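Local coordinates for protein AbyA5 (Verrucosispora maris, PDB 4YWF) that catalyses acetate elimination in spirotetronate biosynthesis, acting as an esterase-like lyase of the alpha/beta hydrolase superfamily, at residues A[109-112]-A[118-121]; A[120-125]-A[195-200]; A[210-215]-A[346-351]; A[266-271]-A[277-282]. The protein carries 4 engineered substitutions. All coordinates share one frame; numbering follows the deposited sequence.

In the fold
Three of the contacts lie on the central mixed sheet of an alpha/beta hydrolase fold. Interactions 1 and 2 share Leu-120 and Glu-121 on edge strand 118-124, with centres about 16 Å apart: one ties the strand to the helix before it, the other to helix 194-201. That helix links interaction 2 to interaction 3, because Leu-199 CD2 packs 3.6 Å from Ala-211 CB. Interaction 3 uses the other face of strand 207-215, which runs into the turn before helix 218-226, where relatives carry the nucleophile elbow. Interaction 4, nested in sequence in the loop interaction 3 closes, comes closest to interaction 2, about 23 Å between centres and 11 Å between nearest atoms, without touching.

Interaction 1. Residues A[109-112]-A[118-121]; sequences RWRR and ERLE
Arg-111 NH2 meets both a carboxylate and another guanidinium: it forms a salt bridge with Asp-108 OD1, one turn back on its own helix, and lies 4.0 Å from Arg-119 NH1 across the contact. Arg-119 NH1 has a long, weak ion pair with the other oxygen, Asp-108 OD2, so the carboxylate probably offsets the two like charges. The two arginine side chains cross at about a right angle, and their guanidinium planes are turned 75° apart, so they do not stack. Arg-111 gets there by a bend at chi2 (94°), which swings the guanidinium off the helix toward the strand. Arg-119 CB lies over one face of that guanidinium, and a bend at chi3 (-91°) turns the far end of Arg-119 so that its NH1 nears Arg-111 NH2. NH1 of Arg-111 comes within 4.0 Å of Glu-118 CA, and its hydrogen bond goes to the carbonyl of Ile-117 just before the strand. The CB of Glu-118 points away from the helix, and its carboxylate forms a salt bridge with Arg-205. No hydrogen bond joins the two segments directly. The contact is a small one at the surface, where five residues of loop carry the chain from the end of helix 94-111 into edge strand 118-124. Strand 127-134 pairs antiparallel with this edge strand, and its Trp-132 is touched by both arginines.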
loop_
_atom_site.group_PDB
_atom_site.type_symbol
_atom_site.label_atom_id
_atom_site.label_comp_id
_atom_site.label_asym_id
_atom_site.label_seq_id
_atom_site.Cartn_x
_atom_site.Cartn_y
_atom_site.Cartn_z
ATOM N N ARG A 109 20.239 -0.740 5.992
ATOM C CA ARG A 109 21.306 -1.479 6.625
ATOM C C ARG A 109 21.008 -3.001 6.528
ATOM O O ARG A 109 21.843 -3.767 6.038
ATOM C CB ARG A 109 21.517 -0.989 8.054
ATOM N N TRP A 110 19.779 -3.413 6.837
ATOM C CA TRP A 110 19.417 -4.823 6.646
ATOM C C TRP A 110 19.512 -5.366 5.223
ATOM O O TRP A 110 20.018 -6.469 4.982
ATOM C CB TRP A 110 18.004 -5.074 7.114
ATOM C CG TRP A 110 17.577 -6.496 6.921
ATOM C CD1 TRP A 110 17.814 -7.531 7.757
ATOM C CD2 TRP A 110 16.766 -7.010 5.873
ATOM N NE1 TRP A 110 17.237 -8.651 7.286
ATOM C CE2 TRP A 110 16.572 -8.369 6.133
ATOM C CE3 TRP A 110 16.184 -6.447 4.741
ATOM C CZ2 TRP A 110 15.829 -9.207 5.281
ATOM C CZ3 TRP A 110 15.459 -7.259 3.897
ATOM C CH2 TRP A 110 15.307 -8.633 4.152
ATOM N N ARG A 111 18.909 -4.649 4.296
ATOM C CA ARG A 111 18.907 -5.077 2.903
ATOM C C ARG A 111 20.287 -5.128 2.298
ATOM O O ARG A 111 20.482 -5.854 1.309
ATOM C CB ARG A 111 18.021 -4.178 2.035
ATOM C CG ARG A 111 18.561 -2.762 1.844
ATOM C CD ARG A 111 19.370 -2.653 0.583
ATOM N NE ARG A 111 19.992 -1.333 0.502
ATOM C CZ ARG A 111 20.505 -0.812 -0.584
ATOM N NH1 ARG A 111 20.466 -1.470 -1.720
ATOM N NH2 ARG A 111 20.985 0.421 -0.535
ATOM N N ARG A 112 21.228 -4.352 2.846
ATOM C CA ARG A 112 22.626 -4.384 2.375
ATOM C C ARG A 112 23.264 -5.792 2.558
ATOM O O ARG A 112 24.198 -6.153 1.864
ATOM C CB ARG A 112 23.477 -3.283 3.030
ATOM N N GLU A 118 17.556 -3.792 -4.230
ATOM C CA GLU A 118 18.062 -2.556 -4.758
ATOM C C GLU A 118 17.109 -1.398 -4.547
ATOM O O GLU A 118 15.926 -1.543 -4.657
ATOM C CB GLU A 118 18.310 -2.706 -6.256
ATOM C CG GLU A 118 18.901 -1.494 -6.947
ATOM C CD GLU A 118 19.179 -1.772 -8.437
ATOM O OE1 GLU A 118 19.384 -2.963 -8.819
ATOM O OE2 GLU A 118 19.159 -0.796 -9.238
ATOM N N ARG A 119 17.664 -0.246 -4.270
ATOM C CA ARG A 119 16.907 0.992 -4.122
ATOM C C ARG A 119 16.751 1.679 -5.466
ATOM O O ARG A 119 17.722 1.846 -6.207
ATOM C CB ARG A 119 17.681 1.917 -3.172
ATOM C CG ARG A 119 17.222 3.362 -3.210
ATOM C CD ARG A 119 18.047 4.229 -2.284
ATOM N NE ARG A 119 17.405 4.259 -0.995
ATOM C CZ ARG A 119 18.013 4.089 0.166
ATOM N NH1 ARG A 119 19.346 3.935 0.244
ATOM N NH2 ARG A 119 17.278 4.137 1.272
ATOM N N LEU A 120 15.538 2.093 -5.778
ATOM C CA LEU A 120 15.249 2.897 -6.935
ATOM C C LEU A 120 14.839 4.295 -6.422
ATOM O O LEU A 120 14.115 4.429 -5.481
ATOM C CB LEU A 120 14.095 2.296 -7.711
ATOM C CG LEU A 120 14.225 0.833 -8.140
ATOM C CD1 LEU A 120 12.953 0.405 -8.876
ATOM C CD2 LEU A 120 15.466 0.674 -9.027
ATOM N N GLU A 121 15.306 5.337 -7.080
ATOM C CA GLU A 121 14.926 6.731 -6.760
ATOM C C GLU A 121 14.519 7.387 -8.078
ATOM O O GLU A 121 15.292 7.393 -9.040
ATOM C CB GLU A 121 16.106 7.466 -6.119
ATOM C CG GLU A 121 15.695 8.761 -5.384
ATOM C CD GLU A 121 16.570 9.104 -4.154
ATOM O OE1 GLU A 121 17.213 8.209 -3.551
ATOM O OE2 GLU A 121 16.605 10.281 -3.759
#

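Interaction 2. Residues A[120-125]-A[195-200]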
loop_
_atom_site.group_PDB
_atom_site.type_symbol
_atom_site.label_atom_id
_atom_site.label_comp_id
_atom_site.label_asym_id
_atom_site.label_seq_id
_atom_site.Cartn_x
_atom_site.Cartn_y
_atom_site.Cartn_z
ATOM N N LEU A 120 15.538 2.093 -5.778
ATOM C CA LEU A 120 15.249 2.897 -6.935
ATOM C C LEU A 120 14.839 4.295 -6.422
ATOM O O LEU A 120 14.115 4.429 -5.481
ATOM C CB LEU A 120 14.095 2.296 -7.711
ATOM C CG LEU A 120 14.225 0.833 -8.140
ATOM C CD1 LEU A 120 12.953 0.405 -8.876
ATOM C CD2 LEU A 120 15.466 0.674 -9.027
ATOM N N GLU A 121 15.306 5.337 -7.080
ATOM C CA GLU A 121 14.926 6.731 -6.760
ATOM C C GLU A 121 14.519 7.387 -8.078
ATOM O O GLU A 121 15.292 7.393 -9.040
ATOM C CB GLU A 121 16.106 7.466 -6.119
ATOM C CG GLU A 121 15.695 8.761 -5.384
ATOM C CD GLU A 121 16.570 9.104 -4.154
ATOM O OE1 GLU A 121 17.213 8.209 -3.551
ATOM O OE2 GLU A 121 16.605 10.281 -3.759
ATOM N N LEU A 122 13.288 7.872 -8.139
ATOM C CA LEU A 122 12.740 8.534 -9.299
ATOM C C LEU A 122 12.534 10.009 -8.972
ATOM O O LEU A 122 11.717 10.380 -8.153
ATOM C CB LEU A 122 11.398 7.894 -9.679
ATOM C CG LEU A 122 11.438 6.398 -10.063
ATOM C CD1 LEU A 122 11.572 5.413 -8.881
ATOM C CD2 LEU A 122 10.180 6.052 -10.827
ATOM N N ARG A 123 13.305 10.871 -9.611
ATOM C CA ARG A 123 13.205 12.299 -9.381
ATOM C C ARG A 123 12.183 12.815 -10.379
ATOM O O ARG A 123 12.423 12.818 -11.589
ATOM C CB ARG A 123 14.598 12.928 -9.505
ATOM N N LEU A 124 10.987 13.153 -9.903
ATOM C CA LEU A 124 9.860 13.390 -10.814
ATOM C C LEU A 124 9.400 14.823 -10.820
ATOM O O LEU A 124 9.597 15.517 -9.825
ATOM C CB LEU A 124 8.659 12.524 -10.428
ATOM C CG LEU A 124 8.767 11.070 -10.817
ATOM C CD1 LEU A 124 7.692 10.299 -10.062
ATOM C CD2 LEU A 124 8.604 10.936 -12.323
ATOM N N PRO A 125 8.720 15.263 -11.908
ATOM C CA PRO A 125 8.131 16.592 -11.921
ATOM C C PRO A 125 7.640 17.051 -10.561
ATOM O O PRO A 125 8.076 18.074 -10.084
ATOM C CB PRO A 125 6.937 16.435 -12.890
ATOM C CG PRO A 125 6.900 14.987 -13.286
ATOM C CD PRO A 125 8.314 14.529 -13.115
ATOM N N PHE A 195 2.022 3.954 -11.448
ATOM C CA PHE A 195 2.411 2.625 -11.784
ATOM C C PHE A 195 3.235 2.691 -13.062
ATOM O O PHE A 195 4.267 2.048 -13.140
ATOM C CB PHE A 195 1.223 1.649 -11.958
ATOM C CG PHE A 195 0.253 1.649 -10.810
ATOM C CD1 PHE A 195 0.470 0.875 -9.696
ATOM C CD2 PHE A 195 -0.907 2.426 -10.860
ATOM C CE1 PHE A 195 -0.417 0.914 -8.626
ATOM C CE2 PHE A 195 -1.805 2.451 -9.800
ATOM C CZ PHE A 195 -1.571 1.687 -8.707
ATOM N N GLY A 196 2.742 3.415 -14.077
ATOM C CA GLY A 196 3.467 3.459 -15.366
ATOM C C GLY A 196 4.886 3.994 -15.213
ATOM O O GLY A 196 5.805 3.490 -15.777
ATOM N N VAL A 197 5.039 5.003 -14.367
ATOM C CA VAL A 197 6.330 5.604 -14.073
ATOM C C VAL A 197 7.315 4.660 -13.359
ATOM O O VAL A 197 8.512 4.750 -13.609
ATOM C CB VAL A 197 6.120 6.901 -13.315
ATOM C CG1 VAL A 197 7.419 7.390 -12.678
ATOM C CG2 VAL A 197 5.507 7.932 -14.279
ATOM N N LEU A 198 6.818 3.701 -12.581
ATOM C CA LEU A 198 7.660 2.686 -11.991
ATOM C C LEU A 198 8.093 1.705 -13.038
ATOM O O LEU A 198 9.240 1.269 -13.065
ATOM C CB LEU A 198 6.903 1.917 -10.865
ATOM C CG LEU A 198 6.555 2.725 -9.641
ATOM C CD1 LEU A 198 5.513 1.884 -8.876
ATOM C CD2 LEU A 198 7.758 3.108 -8.784
ATOM N N LEU A 199 7.165 1.343 -13.920
ATOM C CA LEU A 199 7.521 0.416 -14.961
ATOM C C LEU A 199 8.596 1.047 -15.923
ATOM O O LEU A 199 9.541 0.364 -16.306
ATOM C CB LEU A 199 6.275 0.049 -15.708
ATOM C CG LEU A 199 5.247 -0.828 -14.978
ATOM C CD1 LEU A 199 3.945 -0.821 -15.820
ATOM C CD2 LEU A 199 5.812 -2.214 -14.738
ATOM N N ASP A 200 8.413 2.317 -16.286
ATOM C CA ASP A 200 9.435 3.092 -17.091
ATOM C C ASP A 200 10.822 2.999 -16.514
ATOM O O ASP A 200 11.770 2.789 -17.241
ATOM C CB ASP A 200 9.054 4.584 -17.220
ATOM C CG ASP A 200 7.840 4.809 -18.101
ATOM O OD1 ASP A 200 7.434 3.887 -18.859
ATOM O OD2 ASP A 200 7.235 5.898 -18.002
#
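Leu-122 and Leu-124 both hold CG anti to the carbonyl carbon (chi1 -61° in Leu-122), and Val-197 holds CG1 anti to its backbone N (166°); together these settings bring three branched side chains to one point between strand and helix. That point is Val-197 CG1. Leu-122 CD2 lies 3.6 Å from it, the two side chains sliding past each other in opposite directions, and the same CD2 methyl also rests 3.5 Å from the carbonyl oxygen Val-197 O. Leu-124 comes to the valine tip to tip, meeting the methyl with both branches: its CD2 is 3.8 Å from Val-197 CG1 and its CD1 3.9 Å from that atom. A looser touch, Leu-122 CD2 to Leu-198 CD2 at 4.3 Å, carries the apolar patch one residue further along the helix. The side chains pack as apolar groups, and no hydrogen bond crosses the contact. Strand 120-124 and helix 195-200 approach to 10.1 Å between axes, with their directions 120° apart. Helix 194-201 lies over the sheet from its edge inward: beyond strand 118-124, Leu-198 and Leu-199 rest on Leu-146 of strand 143-148, while Phe-195 packs against helix 218-226.

Interaction 3. Residues A[210-215]-A[346-351]. Engineered in segment 210-215: Met-214 (natural residue Leu).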
loop_
_atom_site.group_PDB
_atom_site.type_symbol
_atom_site.label_atom_id
_atom_site.label_comp_id
_atom_site.label_asym_id
_atom_site.label_seq_id
_atom_site.Cartn_x
_atom_site.Cartn_y
_atom_site.Cartn_z
ATOM N N ARG A 210 4.375 -7.020 -19.030
ATOM C CA ARG A 210 3.568 -7.895 -18.167
ATOM C C ARG A 210 3.711 -7.526 -16.707
ATOM O O ARG A 210 4.540 -8.099 -16.018
ATOM C CB ARG A 210 3.960 -9.344 -18.328
ATOM C CG ARG A 210 3.906 -9.892 -19.737
ATOM C CD ARG A 210 4.442 -11.310 -19.742
ATOM N NE ARG A 210 3.653 -12.079 -18.787
ATOM C CZ ARG A 210 4.092 -13.088 -18.031
ATOM N NH1 ARG A 210 5.317 -13.533 -18.129
ATOM N NH2 ARG A 210 3.262 -13.659 -17.180
ATOM N N ALA A 211 2.916 -6.572 -16.265
ATOM C CA ALA A 211 2.936 -6.083 -14.874
ATOM C C ALA A 211 1.662 -6.455 -14.114
ATOM O O ALA A 211 0.524 -6.341 -14.650
ATOM C CB ALA A 211 3.051 -4.581 -14.861
ATOM N N TYR A 212 1.849 -6.811 -12.854
ATOM C CA TYR A 212 0.731 -7.165 -11.936
ATOM C C TYR A 212 0.837 -6.263 -10.727
ATOM O O TYR A 212 1.909 -6.227 -10.157
ATOM C CB TYR A 212 0.832 -8.634 -11.597
ATOM C CG TYR A 212 0.862 -9.455 -12.892
ATOM C CD1 TYR A 212 -0.340 -9.867 -13.506
ATOM C CD2 TYR A 212 2.091 -9.769 -13.540
ATOM C CE1 TYR A 212 -0.326 -10.591 -14.683
ATOM C CE2 TYR A 212 2.112 -10.482 -14.719
ATOM C CZ TYR A 212 0.906 -10.888 -15.296
ATOM O OH TYR A 212 0.927 -11.610 -16.471
ATOM N N ALA A 213 -0.204 -5.441 -10.447
ATOM C CA ALA A 213 -0.259 -4.577 -9.260
ATOM C C ALA A 213 -0.931 -5.271 -8.077
ATOM O O ALA A 213 -2.163 -5.551 -8.064
ATOM C CB ALA A 213 -1.006 -3.283 -9.547
HETATM N N MSE A 214 -0.105 -5.587 -7.073
HETATM C CA MSE A 214 -0.569 -5.873 -5.750
HETATM C C MSE A 214 -0.747 -4.577 -5.028
HETATM O O MSE A 214 0.131 -4.125 -4.274
HETATM C CB MSE A 214 0.466 -6.735 -5.044
HETATM C CG MSE A 214 0.027 -6.998 -3.635
HETATM SE SE MSE A 214 -1.153 -8.587 -3.512
HETATM C CE MSE A 214 0.273 -9.953 -3.837
ATOM N N ALA A 215 -1.899 -3.967 -5.260
ATOM C CA ALA A 215 -2.144 -2.564 -4.809
ATOM C C ALA A 215 -3.265 -2.580 -3.780
ATOM O O ALA A 215 -4.453 -2.597 -4.117
ATOM C CB ALA A 215 -2.500 -1.716 -6.011
ATOM N N ALA A 346 -1.946 -16.548 -4.341
ATOM C CA ALA A 346 -2.463 -17.533 -5.248
ATOM C C ALA A 346 -3.067 -16.849 -6.454
ATOM O O ALA A 346 -2.879 -17.269 -7.577
ATOM C CB ALA A 346 -3.519 -18.361 -4.551
ATOM N N GLN A 347 -3.786 -15.757 -6.207
ATOM C CA GLN A 347 -4.358 -14.996 -7.284
ATOM C C GLN A 347 -3.287 -14.407 -8.249
ATOM O O GLN A 347 -3.436 -14.523 -9.454
ATOM C CB GLN A 347 -5.232 -13.856 -6.722
ATOM C CG GLN A 347 -6.572 -14.361 -6.204
ATOM C CD GLN A 347 -7.499 -14.759 -7.330
ATOM O OE1 GLN A 347 -7.576 -14.100 -8.372
ATOM N NE2 GLN A 347 -8.263 -15.797 -7.099
ATOM N N VAL A 348 -2.222 -13.775 -7.735
ATOM C CA VAL A 348 -1.227 -13.185 -8.651
ATOM C C VAL A 348 -0.435 -14.247 -9.373
ATOM O O VAL A 348 -0.133 -14.094 -10.531
ATOM C CB VAL A 348 -0.256 -12.205 -8.033
ATOM C CG1 VAL A 348 0.608 -12.825 -6.967
ATOM C CG2 VAL A 348 0.635 -11.648 -9.159
ATOM N N LEU A 349 -0.204 -15.389 -8.744
ATOM C CA LEU A 349 0.464 -16.454 -9.472
ATOM C C LEU A 349 -0.354 -17.030 -10.613
ATOM O O LEU A 349 0.216 -17.382 -11.660
ATOM C CB LEU A 349 0.880 -17.571 -8.541
ATOM C CG LEU A 349 1.869 -17.220 -7.438
ATOM C CD1 LEU A 349 2.094 -18.421 -6.530
ATOM C CD2 LEU A 349 3.197 -16.728 -7.983
ATOM N N GLU A 350 -1.664 -17.139 -10.430
ATOM C CA GLU A 350 -2.551 -17.566 -11.479
ATOM C C GLU A 350 -2.582 -16.577 -12.598
ATOM O O GLU A 350 -2.378 -16.960 -13.717
ATOM C CB GLU A 350 -3.957 -17.777 -10.956
ATOM C CG GLU A 350 -4.919 -18.365 -11.971
ATOM C CD GLU A 350 -5.679 -17.286 -12.709
ATOM O OE1 GLU A 350 -5.705 -16.152 -12.236
ATOM O OE2 GLU A 350 -6.173 -17.546 -13.804
HETATM N N MSE A 351 -2.815 -15.284 -12.287
HETATM C CA MSE A 351 -2.886 -14.266 -13.297
HETATM C C MSE A 351 -1.641 -14.156 -14.121
HETATM O O MSE A 351 -1.706 -13.820 -15.288
HETATM C CB MSE A 351 -3.060 -12.862 -12.673
HETATM C CG MSE A 351 -4.373 -12.712 -11.997
HETATM SE SE MSE A 351 -4.381 -10.974 -11.062
HETATM C CE MSE A 351 -6.022 -11.297 -10.089
HETATM O O HOH W 1 -1.274 -11.803 -17.882
#
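Apolar packing between Tyr-212 and Val-348 forms the middle of this buried contact. Tyr-212 CB lies 3.9 Å from Val-348 CG2, and the other branch of the valine, CG1, is met 4.3 Å away by CE of Met-214, an engineered selenomethionine where the natural residue is leucine. With CG anti to the carbonyl carbon (chi1 -55°), the tyrosine runs along the helix and slides past Met-351 in the opposite direction. Its ring atom CE1 passes 4.1 Å from Met-351 CB. Met-351 CB points at the strand, but the extended remainder of that side chain leads away to Val-237 of the next strand.

The polar contacts gather at the phenol. Arg-210 NH2 gives Tyr-212 OH a hydrogen bond of 3.2 Å, bent to 146° at the hydrogen. A water at the ring edge, in its plane, is 2.6 Å from Tyr-212 OH and donates a weak bond of 3.3 Å to Met-351 O, so strand and helix are bridged by solvent rather than bonded directly. Tyr-212 CE1 passes 3.6 Å from the same Met-351 O. A phenylalanine in place of Tyr-212 would probably leave that water and Arg-210 NH2 without their shared partner and break the bridge to the helix.

Strand and helix run nearly antiparallel, 168° between their directions. Helix 337-351, the last but one in the chain, packs on a central strand of the alpha/beta hydrolase sheet; strand 207-215 leads directly into helix 218-226, the strand-turn-helix place where the family's nucleophile elbow is found.

Interaction 4. Residues A[266-271]-A[277-282]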
loop_
_atom_site.group_PDB
_atom_site.type_symbol
_atom_site.label_atom_id
_atom_site.label_comp_id
_atom_site.label_asym_id
_atom_site.label_seq_id
_atom_site.Cartn_x
_atom_site.Cartn_y
_atom_site.Cartn_z
ATOM N N ARG A 266 -3.914 15.168 4.782
ATOM C CA ARG A 266 -2.459 15.438 4.643
ATOM C C ARG A 266 -1.996 14.999 3.267
ATOM O O ARG A 266 -1.433 15.773 2.493
ATOM C CB ARG A 266 -1.605 14.708 5.694
ATOM C CG ARG A 266 -0.093 14.813 5.391
ATOM C CD ARG A 266 0.434 16.271 5.380
ATOM N NE ARG A 266 0.195 16.927 6.692
ATOM C CZ ARG A 266 1.109 17.205 7.639
ATOM N NH1 ARG A 266 2.416 16.943 7.481
ATOM N NH2 ARG A 266 0.685 17.764 8.773
ATOM N N LEU A 267 -2.262 13.744 2.914
ATOM C CA LEU A 267 -1.772 13.293 1.599
ATOM C C LEU A 267 -2.245 14.118 0.419
ATOM O O LEU A 267 -1.484 14.361 -0.504
ATOM C CB LEU A 267 -2.065 11.798 1.335
ATOM C CG LEU A 267 -1.774 10.793 2.420
ATOM C CD1 LEU A 267 -2.200 9.453 1.917
ATOM C CD2 LEU A 267 -0.313 10.753 2.904
ATOM N N THR A 268 -3.527 14.490 0.404
ATOM C CA THR A 268 -4.051 15.360 -0.649
ATOM C C THR A 268 -3.671 16.824 -0.485
ATOM O O THR A 268 -3.914 17.634 -1.397
ATOM C CB THR A 268 -5.585 15.282 -0.725
ATOM O OG1 THR A 268 -6.191 15.662 0.543
ATOM C CG2 THR A 268 -5.979 13.822 -1.098
ATOM N N GLN A 269 -3.109 17.181 0.676
ATOM C CA GLN A 269 -2.745 18.547 0.971
ATOM C C GLN A 269 -3.994 19.433 0.962
ATOM O O GLN A 269 -4.031 20.466 0.341
ATOM C CB GLN A 269 -1.690 19.051 -0.011
ATOM C CG GLN A 269 -0.362 18.335 0.236
ATOM C CD GLN A 269 0.643 18.568 -0.846
ATOM O OE1 GLN A 269 0.679 19.630 -1.445
ATOM N NE2 GLN A 269 1.472 17.547 -1.125
ATOM N N THR A 270 -5.005 18.999 1.700
ATOM C CA THR A 270 -6.235 19.754 1.869
ATOM C C THR A 270 -6.455 19.800 3.325
ATOM O O THR A 270 -5.508 19.630 4.025
ATOM C CB THR A 270 -7.399 19.115 1.103
ATOM O OG1 THR A 270 -7.603 17.768 1.522
ATOM C CG2 THR A 270 -7.117 19.184 -0.342
ATOM N N THR A 271 -7.683 20.011 3.788
ATOM C CA THR A 271 -8.017 19.923 5.202
ATOM C C THR A 271 -9.179 18.930 5.376
ATOM O O THR A 271 -9.796 18.591 4.405
ATOM C CB THR A 271 -8.409 21.309 5.773
ATOM O OG1 THR A 271 -9.695 21.695 5.296
ATOM C CG2 THR A 271 -7.396 22.358 5.345
ATOM N N ASP A 277 -14.989 16.722 -0.260
ATOM C CA ASP A 277 -15.386 17.506 -1.387
ATOM C C ASP A 277 -14.305 17.426 -2.389
ATOM O O ASP A 277 -14.548 17.302 -3.612
ATOM C CB ASP A 277 -15.583 18.991 -1.039
ATOM C CG ASP A 277 -16.918 19.278 -0.452
ATOM O OD1 ASP A 277 -17.833 18.392 -0.475
ATOM O OD2 ASP A 277 -17.052 20.400 0.053
ATOM N N HIS A 278 -13.080 17.482 -1.884
ATOM C CA HIS A 278 -11.941 17.435 -2.775
ATOM C C HIS A 278 -11.912 16.138 -3.631
ATOM O O HIS A 278 -11.517 16.184 -4.785
ATOM C CB HIS A 278 -10.636 17.660 -1.988
ATOM C CG HIS A 278 -9.423 17.755 -2.856
ATOM N ND1 HIS A 278 -9.211 18.789 -3.738
ATOM C CD2 HIS A 278 -8.363 16.931 -2.993
ATOM C CE1 HIS A 278 -8.081 18.601 -4.386
ATOM N NE2 HIS A 278 -7.542 17.479 -3.948
ATOM N N VAL A 279 -12.337 15.017 -3.077
ATOM C CA VAL A 279 -12.157 13.710 -3.771
ATOM C C VAL A 279 -13.490 13.243 -4.377
ATOM O O VAL A 279 -13.594 12.109 -4.873
ATOM C CB VAL A 279 -11.585 12.626 -2.833
ATOM C CG1 VAL A 279 -10.207 13.042 -2.337
ATOM C CG2 VAL A 279 -12.492 12.365 -1.620
ATOM N N ARG A 280 -14.491 14.136 -4.358
ATOM C CA ARG A 280 -15.838 13.756 -4.808
ATOM C C ARG A 280 -15.821 13.195 -6.235
ATOM O O ARG A 280 -16.334 12.109 -6.447
ATOM C CB ARG A 280 -16.866 14.871 -4.603
ATOM C CG ARG A 280 -16.691 16.140 -5.453
ATOM C CD ARG A 280 -17.582 17.278 -4.919
ATOM N NE ARG A 280 -17.711 18.391 -5.859
ATOM C CZ ARG A 280 -16.813 19.365 -6.025
ATOM N NH1 ARG A 280 -15.687 19.383 -5.315
ATOM N NH2 ARG A 280 -17.041 20.327 -6.923
ATOM N N ASN A 281 -15.144 13.814 -7.175
ATOM C CA ASN A 281 -15.189 13.296 -8.531
ATOM C C ASN A 281 -14.170 12.185 -8.816
ATOM O O ASN A 281 -13.904 11.875 -9.959
ATOM C CB ASN A 281 -15.111 14.443 -9.547
ATOM C CG ASN A 281 -16.241 15.479 -9.334
ATOM O OD1 ASN A 281 -17.427 15.126 -9.205
ATOM N ND2 ASN A 281 -15.881 16.745 -9.301
ATOM N N TRP A 282 -13.599 11.583 -7.767
ATOM C CA TRP A 282 -12.681 10.446 -7.954
ATOM C C TRP A 282 -13.394 9.118 -8.060
ATOM O O TRP A 282 -12.751 8.082 -8.313
ATOM C CB TRP A 282 -11.690 10.396 -6.784
ATOM C CG TRP A 282 -10.753 11.551 -6.729
ATOM C CD1 TRP A 282 -10.778 12.739 -7.511
ATOM C CD2 TRP A 282 -9.647 11.681 -5.845
ATOM N NE1 TRP A 282 -9.719 13.553 -7.138
ATOM C CE2 TRP A 282 -9.015 12.931 -6.128
ATOM C CE3 TRP A 282 -9.087 10.838 -4.880
ATOM C CZ2 TRP A 282 -7.873 13.354 -5.445
ATOM C CZ3 TRP A 282 -7.946 11.270 -4.187
ATOM C CH2 TRP A 282 -7.361 12.506 -4.467
#
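A Schellman motif ends helix 258-268, with Gln-269 at positive phi, and turns Thr-268 and Thr-270 toward His-278, with Thr-268 reaching Trp-282 as well. OG1 of Thr-270 stands between the backbone N and the carbonyl carbon (chi1 57°), which leaves CG2 anti to the carbonyl carbon and over a face of the imidazole. The result is a CH-pi contact: CG2 lies 3.8 Å from the centroid of the His-278 ring and 15° off its normal, nearest the CG–CD2 side. Thr-270 OG1 donates to Thr-268 OG1 at 2.7 Å, and that second hydroxyl is also bonded to Leu-264 O. The carbon atoms of Thr-268 face the other segment: CB sits 3.9 Å from His-278 CD2, and CG2 is 3.9 Å from Trp-282 CH2. Val-279 CG1 lies over one face of that indole. A serine here, at Thr-270, would keep the hydroxyl but lose the methyl over the imidazole, and His-278 would probably be freer to turn. The contact folds the end of helix 258-268 back on short helix 275-278, among the helices inserted between strands 233-239 and 296-301; Val-275 meets both threonines, and Phe-247 of helix 245-248 packs on Val-279 and Trp-282.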